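Local coordinates for protein N-acetylmuramoyl-l-alanine amidase (Bartonella henselae, PDB 3NE8) that probably cleaves the amide bond between N-acetylmuramic acid and L-alanine in peptidoglycan, as a zinc-dependent amidase of cell-wall remodelling, at residues A34-K45 against R209-I220. Residues are numbered along the deposited sequence; the frame is centred on the assembly and turned at random.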
ATOM      1  N   ALA A  34      -0.704 -20.422  20.793  1.00  8.58           N
ATOM      2  CA  ALA A  34      -2.143 -20.629  20.631  1.00  8.94           C
ATOM      3  C   ALA A  34      -2.698 -19.646  19.605  1.00  8.90           C
ATOM      4  O   ALA A  34      -3.554 -19.980  18.785  1.00  9.10           O
ATOM      5  CB  ALA A  34      -2.867 -20.476  21.970  1.00  9.87           C
ATOM      6  N   PHE A  35      -2.249 -18.400  19.677  1.00  7.88           N
ATOM      7  CA  PHE A  35      -2.716 -17.400  18.725  1.00  8.64           C
ATOM      8  C   PHE A  35      -2.268 -17.744  17.304  1.00  8.46           C
ATOM      9  O   PHE A  35      -3.046 -17.624  16.353  1.00  8.63           O
ATOM     10  CB  PHE A  35      -2.254 -15.996  19.110  1.00  8.80           C
ATOM     11  CG  PHE A  35      -2.901 -14.927  18.276  1.00  9.12           C
ATOM     12  CD1 PHE A  35      -4.120 -14.389  18.656  1.00 12.40           C
ATOM     13  CD2 PHE A  35      -2.330 -14.521  17.082  1.00  9.31           C
ATOM     14  CE1 PHE A  35      -4.742 -13.425  17.878  1.00 13.21           C
ATOM     15  CE2 PHE A  35      -2.955 -13.556  16.294  1.00 11.19           C
ATOM     16  CZ  PHE A  35      -4.160 -13.015  16.701  1.00 13.98           C
ATOM     17  N   ALA A  36      -1.009 -18.139  17.149  1.00  8.42           N
ATOM     18  CA  ALA A  36      -0.498 -18.522  15.838  1.00  7.85           C
ATOM     19  C   ALA A  36      -1.313 -19.668  15.256  1.00  8.69           C
ATOM     20  O   ALA A  36      -1.621 -19.665  14.057  1.00  8.42           O
ATOM     21  CB  ALA A  36       0.976 -18.899  15.918  1.00  9.45           C
ATOM     22  N   ARG A  37      -1.644 -20.652  16.088  1.00  8.47           N
ATOM     23  CA  ARG A  37      -2.448 -21.780  15.628  1.00  8.52           C
ATOM     24  C   ARG A  37      -3.849 -21.319  15.190  1.00  9.27           C
ATOM     25  O   ARG A  37      -4.396 -21.813  14.199  1.00  9.97           O
ATOM     26  CB  ARG A  37      -2.496 -22.858  16.715  1.00  9.15           C
ATOM     27  CG  ARG A  37      -1.160 -23.559  16.878  1.00  8.07           C
ATOM     28  CD  ARG A  37      -1.094 -24.394  18.130  1.00  9.37           C
ATOM     29  NE  ARG A  37       0.072 -25.281  18.108  1.00  9.12           N
ATOM     30  CZ  ARG A  37       0.450 -26.059  19.118  1.00  8.86           C
ATOM     31  NH1 ARG A  37      -0.196 -26.010  20.279  1.00  9.81           N
ATOM     32  NH2 ARG A  37       1.496 -26.869  18.970  1.00  9.88           N
ATOM     33  N   ALA A  38      -4.430 -20.372  15.926  1.00  8.48           N
ATOM     34  CA  ALA A  38      -5.742 -19.845  15.554  1.00  9.55           C
ATOM     35  C   ALA A  38      -5.681 -19.081  14.230  1.00  9.89           C
ATOM     36  O   ALA A  38      -6.577 -19.197  13.391  1.00  9.77           O
ATOM     37  CB  ALA A  38      -6.282 -18.949  16.658  1.00 10.99           C
ATOM     38  N   LEU A  39      -4.630 -18.289  14.052  1.00  9.05           N
ATOM     39  CA  LEU A  39      -4.456 -17.542  12.812  1.00  8.16           C
ATOM     40  C   LEU A  39      -4.210 -18.495  11.639  1.00  8.61           C
ATOM     41  O   LEU A  39      -4.760 -18.315  10.550  1.00  9.04           O
ATOM     42  CB  LEU A  39      -3.352 -16.498  12.980  1.00  8.89           C
ATOM     43  CG  LEU A  39      -3.018 -15.642  11.756  1.00  8.45           C
ATOM     44  CD1 LEU A  39      -4.258 -14.970  11.174  1.00  9.23           C
ATOM     45  CD2 LEU A  39      -1.989 -14.609  12.151  1.00 10.02           C
ATOM     46  N   ARG A  40      -3.403 -19.532  11.863  1.00  8.91           N
ATOM     47  CA  ARG A  40      -3.254 -20.574  10.848  1.00  8.84           C
ATOM     48  C   ARG A  40      -4.609 -21.163  10.455  1.00  9.67           C
ATOM     49  O   ARG A  40      -4.921 -21.303   9.269  1.00 10.01           O
ATOM     50  CB  ARG A  40      -2.312 -21.675  11.356  1.00  9.25           C
ATOM     51  CG  ARG A  40      -2.200 -22.907  10.451  1.00 10.88           C
ATOM     52  CD  ARG A  40      -1.313 -24.005  11.104  1.00 12.44           C
ATOM     53  NE  ARG A  40      -1.914 -24.568  12.317  1.00 14.33           N
ATOM     54  CZ  ARG A  40      -1.282 -25.360  13.191  1.00 15.11           C
ATOM     55  NH1 ARG A  40      -0.023 -25.664  12.992  1.00 14.69           N
ATOM     56  NH2 ARG A  40      -1.903 -25.830  14.272  1.00 17.70           N
ATOM     57  N   ASP A  41      -5.424 -21.496  11.448  1.00  9.47           N
ATOM     58  CA  ASP A  41      -6.732 -22.070  11.181  1.00  9.97           C
ATOM     59  C   ASP A  41      -7.601 -21.119  10.359  1.00 11.31           C
ATOM     60  O   ASP A  41      -8.257 -21.535   9.416  1.00 12.06           O
ATOM     61  CB  ASP A  41      -7.436 -22.418  12.487  1.00 12.44           C
ATOM     62  CG  ASP A  41      -8.752 -23.143  12.270  1.00 28.56           C
ATOM     63  OD1 ASP A  41      -8.731 -24.253  11.699  1.00 34.18           O
ATOM     64  OD2 ASP A  41      -9.807 -22.605  12.673  1.00 34.84           O
ATOM     65  N   GLU A  42      -7.625 -19.843  10.729  1.00 10.38           N
ATOM     66  CA  GLU A  42      -8.412 -18.870   9.980  1.00  9.26           C
ATOM     67  C   GLU A  42      -7.919 -18.758   8.542  1.00  9.17           C
ATOM     68  O   GLU A  42      -8.722 -18.681   7.616  1.00 11.53           O
ATOM     69  CB  GLU A  42      -8.389 -17.505  10.678  1.00 10.93           C
ATOM     70  CG  GLU A  42      -9.109 -17.471  12.030  1.00 13.67           C
ATOM     71  CD  GLU A  42     -10.573 -17.835  11.930  1.00 17.06           C
ATOM     72  OE1 GLU A  42     -11.260 -17.319  11.029  1.00 17.66           O
ATOM     73  OE2 GLU A  42     -11.045 -18.639  12.762  1.00 21.54           O
ATOM     74  N   LEU A  43      -6.608 -18.730   8.357  1.00  9.10           N
ATOM     75  CA  LEU A  43      -6.048 -18.630   7.015  1.00  9.56           C
ATOM     76  C   LEU A  43      -6.379 -19.861   6.177  1.00 11.91           C
ATOM     77  O   LEU A  43      -6.618 -19.750   4.967  1.00 12.87           O
ATOM     78  CB  LEU A  43      -4.538 -18.404   7.078  1.00 10.29           C
ATOM     79  CG  LEU A  43      -4.140 -17.015   7.548  1.00  8.99           C
ATOM     80  CD1 LEU A  43      -2.682 -16.993   7.920  1.00 10.71           C
ATOM     81  CD2 LEU A  43      -4.418 -15.986   6.458  1.00 11.87           C
ATOM     82  N   GLN A  44      -6.396 -21.026   6.817  1.00 10.43           N
ATOM     83  CA  GLN A  44      -6.639 -22.281   6.122  1.00 11.52           C
ATOM     84  C   GLN A  44      -8.128 -22.479   5.797  1.00 14.84           C
ATOM     85  O   GLN A  44      -8.490 -23.335   4.980  1.00 17.51           O
ATOM     86  CB  GLN A  44      -6.026 -23.459   6.895  1.00 12.83           C
ATOM     87  CG  GLN A  44      -4.496 -23.457   6.806  1.00 11.68           C
ATOM     88  CD  GLN A  44      -3.792 -24.503   7.647  1.00 11.56           C
ATOM     89  OE1 GLN A  44      -4.374 -25.107   8.571  1.00 13.05           O
ATOM     90  NE2 GLN A  44      -2.506 -24.706   7.357  1.00 11.72           N
ATOM     91  N   LYS A  45      -8.990 -21.671   6.410  1.00 15.01           N
ATOM     92  CA  LYS A  45     -10.407 -21.652   6.045  1.00 18.23           C
ATOM     93  C   LYS A  45     -10.586 -20.896   4.741  1.00 19.74           C
ATOM     94  O   LYS A  45     -11.547 -21.124   4.008  1.00 21.45           O
ATOM     95  CB  LYS A  45     -11.239 -20.945   7.118  1.00 24.99           C
ATOM     96  CG  LYS A  45     -11.453 -21.730   8.392  1.00 34.50           C
ATOM     97  CD  LYS A  45     -12.274 -20.913   9.384  1.00 42.83           C
ATOM     98  CE  LYS A  45     -12.548 -21.694  10.661  1.00 47.81           C
ATOM     99  NZ  LYS A  45     -13.272 -20.870  11.672  1.00 48.76           N
ATOM    100  N   ARG A 209      -9.460 -14.188  21.049  1.00 11.28           N
ATOM    101  CA  ARG A 209      -8.275 -14.435  20.231  1.00 11.58           C
ATOM    102  C   ARG A 209      -8.656 -14.832  18.800  1.00 11.41           C
ATOM    103  O   ARG A 209      -8.041 -14.371  17.831  1.00 11.78           O
ATOM    104  CB  ARG A 209      -7.351 -15.491  20.855  1.00 10.52           C
ATOM    105  CG  ARG A 209      -6.672 -15.049  22.143  1.00 12.10           C
ATOM    106  CD  ARG A 209      -5.470 -15.932  22.527  1.00 11.90           C
ATOM    107  NE  ARG A 209      -5.767 -17.371  22.480  1.00 11.25           N
ATOM    108  CZ  ARG A 209      -6.123 -18.114  23.529  1.00 10.02           C
ATOM    109  NH1 ARG A 209      -6.235 -17.582  24.746  1.00 12.28           N
ATOM    110  NH2 ARG A 209      -6.385 -19.401  23.361  1.00 11.64           N
ATOM    111  N   LYS A 210      -9.668 -15.681  18.668  1.00 12.12           N
ATOM    112  CA  LYS A 210     -10.155 -16.097  17.359  1.00 11.39           C
ATOM    113  C   LYS A 210     -10.674 -14.904  16.551  1.00 12.61           C
ATOM    114  O   LYS A 210     -10.416 -14.797  15.353  1.00 12.53           O
ATOM    115  CB  LYS A 210     -11.258 -17.151  17.514  1.00 13.60           C
ATOM    116  CG  LYS A 210     -11.797 -17.685  16.199  1.00 18.68           C
ATOM    117  CD  LYS A 210     -12.879 -18.723  16.441  1.00 23.71           C
ATOM    118  CE  LYS A 210     -13.321 -19.379  15.144  1.00 30.94           C
ATOM    119  NZ  LYS A 210     -14.220 -20.539  15.402  1.00 36.33           N
ATOM    120  N   GLN A 211     -11.400 -14.005  17.203  1.00 12.45           N
ATOM    121  CA  GLN A 211     -11.919 -12.827  16.513  1.00 13.26           C
ATOM    122  C   GLN A 211     -10.786 -11.939  16.006  1.00 12.96           C
ATOM    123  O   GLN A 211     -10.844 -11.413  14.890  1.00 12.66           O
ATOM    124  CB  GLN A 211     -12.864 -12.051  17.427  1.00 15.12           C
ATOM    125  CG  GLN A 211     -14.160 -12.821  17.685  1.00 21.03           C
ATOM    126  CD  GLN A 211     -15.000 -12.237  18.802  1.00 31.63           C
ATOM    127  OE1 GLN A 211     -14.660 -11.208  19.382  1.00 34.38           O
ATOM    128  NE2 GLN A 211     -16.109 -12.900  19.111  1.00 34.25           N
HETATM  129  N   MSE A 212      -9.735 -11.782  16.801  1.00 12.02           N
HETATM  130  CA  MSE A 212      -8.601 -10.996  16.349  1.00 11.57           C
HETATM  131  C   MSE A 212      -7.876 -11.698  15.212  1.00 10.59           C
HETATM  132  O   MSE A 212      -7.472 -11.057  14.237  1.00 10.69           O
HETATM  133  CB  MSE A 212      -7.639 -10.673  17.494  1.00 11.53           C
HETATM  134  CG  MSE A 212      -6.476  -9.810  17.046  1.00 12.37           C
HETATM  135 SE   MSE A 212      -5.398  -9.150  18.532  0.61 14.96          SE
HETATM  136  CE  MSE A 212      -3.972  -8.315  17.521  1.00 16.60           C
ATOM    137  N   ALA A 213      -7.692 -13.010  15.340  1.00 10.04           N
ATOM    138  CA  ALA A 213      -7.060 -13.775  14.279  1.00 10.30           C
ATOM    139  C   ALA A 213      -7.847 -13.667  12.974  1.00 10.23           C
ATOM    140  O   ALA A 213      -7.259 -13.561  11.899  1.00 10.60           O
ATOM    141  CB  ALA A 213      -6.899 -15.236  14.708  1.00 10.27           C
ATOM    142  N   ALA A 214      -9.173 -13.688  13.064  1.00 10.44           N
ATOM    143  CA  ALA A 214     -10.007 -13.573  11.870  1.00 11.25           C
ATOM    144  C   ALA A 214      -9.781 -12.237  11.168  1.00 10.53           C
ATOM    145  O   ALA A 214      -9.747 -12.173   9.929  1.00 12.02           O
ATOM    146  CB  ALA A 214     -11.468 -13.753  12.212  1.00 12.06           C
ATOM    147  N   SER A 215      -9.627 -11.167  11.946  1.00 10.56           N
ATOM    148  CA  SER A 215      -9.383  -9.850  11.376  1.00 10.10           C
ATOM    149  C   SER A 215      -8.019  -9.820  10.687  1.00 11.02           C
ATOM    150  O   SER A 215      -7.874  -9.310   9.572  1.00 12.17           O
ATOM    151  CB  SER A 215      -9.446  -8.794  12.476  1.00 11.88           C
ATOM    152  OG  SER A 215      -9.170  -7.503  11.950  1.00 12.37           O
ATOM    153  N   ILE A 216      -7.002 -10.358  11.349  1.00  9.96           N
ATOM    154  CA  ILE A 216      -5.684 -10.412  10.729  1.00  9.38           C
ATOM    155  C   ILE A 216      -5.702 -11.248   9.452  1.00  9.32           C
ATOM    156  O   ILE A 216      -5.085 -10.875   8.451  1.00  9.67           O
ATOM    157  CB  ILE A 216      -4.613 -10.889  11.726  1.00  9.78           C
ATOM    158  CG1 ILE A 216      -4.524  -9.898  12.890  1.00 12.39           C
ATOM    159  CG2 ILE A 216      -3.260 -11.059  11.041  1.00 10.74           C
ATOM    160  CD1 ILE A 216      -3.667 -10.347  14.021  1.00 13.93           C
ATOM    161  N   ALA A 217      -6.443 -12.352   9.455  1.00  9.91           N
ATOM    162  CA  ALA A 217      -6.539 -13.195   8.263  1.00 10.02           C
ATOM    163  C   ALA A 217      -7.158 -12.422   7.098  1.00 11.06           C
ATOM    164  O   ALA A 217      -6.708 -12.543   5.953  1.00 10.92           O
ATOM    165  CB  ALA A 217      -7.328 -14.463   8.555  1.00 10.67           C
ATOM    166  N   TYR A 218      -8.173 -11.613   7.386  1.00 11.03           N
ATOM    167  CA  TYR A 218      -8.778 -10.763   6.371  1.00 12.60           C
ATOM    168  C   TYR A 218      -7.752  -9.770   5.828  1.00 10.86           C
ATOM    169  O   TYR A 218      -7.657  -9.565   4.611  1.00 11.62           O
ATOM    170  CB  TYR A 218      -9.993 -10.038   6.958  1.00 12.73           C
ATOM    171  CG  TYR A 218     -10.709  -9.135   5.979  1.00 15.94           C
ATOM    172  CD1 TYR A 218     -11.452  -9.660   4.929  1.00 23.98           C
ATOM    173  CD2 TYR A 218     -10.644  -7.757   6.107  1.00 18.71           C
ATOM    174  CE1 TYR A 218     -12.111  -8.831   4.031  1.00 24.91           C
ATOM    175  CE2 TYR A 218     -11.306  -6.917   5.215  1.00 19.86           C
ATOM    176  CZ  TYR A 218     -12.029  -7.463   4.184  1.00 20.71           C
ATOM    177  OH  TYR A 218     -12.677  -6.617   3.309  1.00 24.72           O
ATOM    178  N   SER A 219      -6.984  -9.153   6.719  1.00 10.29           N
ATOM    179  CA  SER A 219      -5.940  -8.231   6.293  1.00 11.44           C
ATOM    180  C   SER A 219      -4.928  -8.915   5.396  1.00 10.53           C
ATOM    181  O   SER A 219      -4.464  -8.328   4.418  1.00 10.75           O
ATOM    182  CB  SER A 219      -5.223  -7.609   7.487  1.00 10.82           C
ATOM    183  OG  SER A 219      -6.126  -6.793   8.215  1.00 12.14           O
ATOM    184  N   ILE A 220      -4.566 -10.151   5.739  1.00 10.64           N
ATOM    185  CA  ILE A 220      -3.638 -10.922   4.921  1.00  9.70           C
ATOM    186  C   ILE A 220      -4.200 -11.190   3.531  1.00 10.23           C
ATOM    187  O   ILE A 220      -3.494 -11.049   2.523  1.00 10.10           O
ATOM    188  CB  ILE A 220      -3.227 -12.235   5.622  1.00  9.49           C
ATOM    189  CG1 ILE A 220      -2.371 -11.911   6.849  1.00  9.69           C
ATOM    190  CG2 ILE A 220      -2.490 -13.154   4.644  1.00 11.34           C
ATOM    191  CD1 ILE A 220      -2.141 -13.105   7.765  1.00 10.00           C
TER
HETATM  192  O   HOH W   1      -5.825 -18.580  20.028  1.00 12.99           O
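F35 lays its ring among R209, M212, A213 and I216 of helix 209-220, a knob in a hole between two helices that pack on the mixed sheet of this zinc amidase domain, crossing at -50° with their axes 8.5 Å apart. With CG anti to the backbone N (chi1 -171°), the ring reaches across so that CZ lies 3.8 Å from CD1 of I216, which meets the ring edge together with CG of M212; the selenium of M212 makes an oblique Met-aromatic contact. A213 returns the fit: its small CB drops among F35, A38, L39 and E42 and lets the backbones close to 4.8 Å between CA of L39 and CA of A213. Further along, CD1 of L39 rests 3.4 Å from O of A213; CD2 of L43 sits on CB of A217, and both its methyls meet I220, a residue that also touches strand 77-82. The outward side is polar. E42, bent at chi2 (-60°), sets OE1 against CB of A214, while OE2 crosses the K210 chain, 3.4 Å from its CE; NZ of K210, 4.5 Å from OE2, is too far for a salt bridge. K45 of the same helix as E42 supplies one, NZ to OE2 at 3.3 Å, weak as a hydrogen bond. R209 gives NH1 to the carbonyl of L203, while one water, accepting from NE of R209 at 2.7 Å, donates weakly to O of A34.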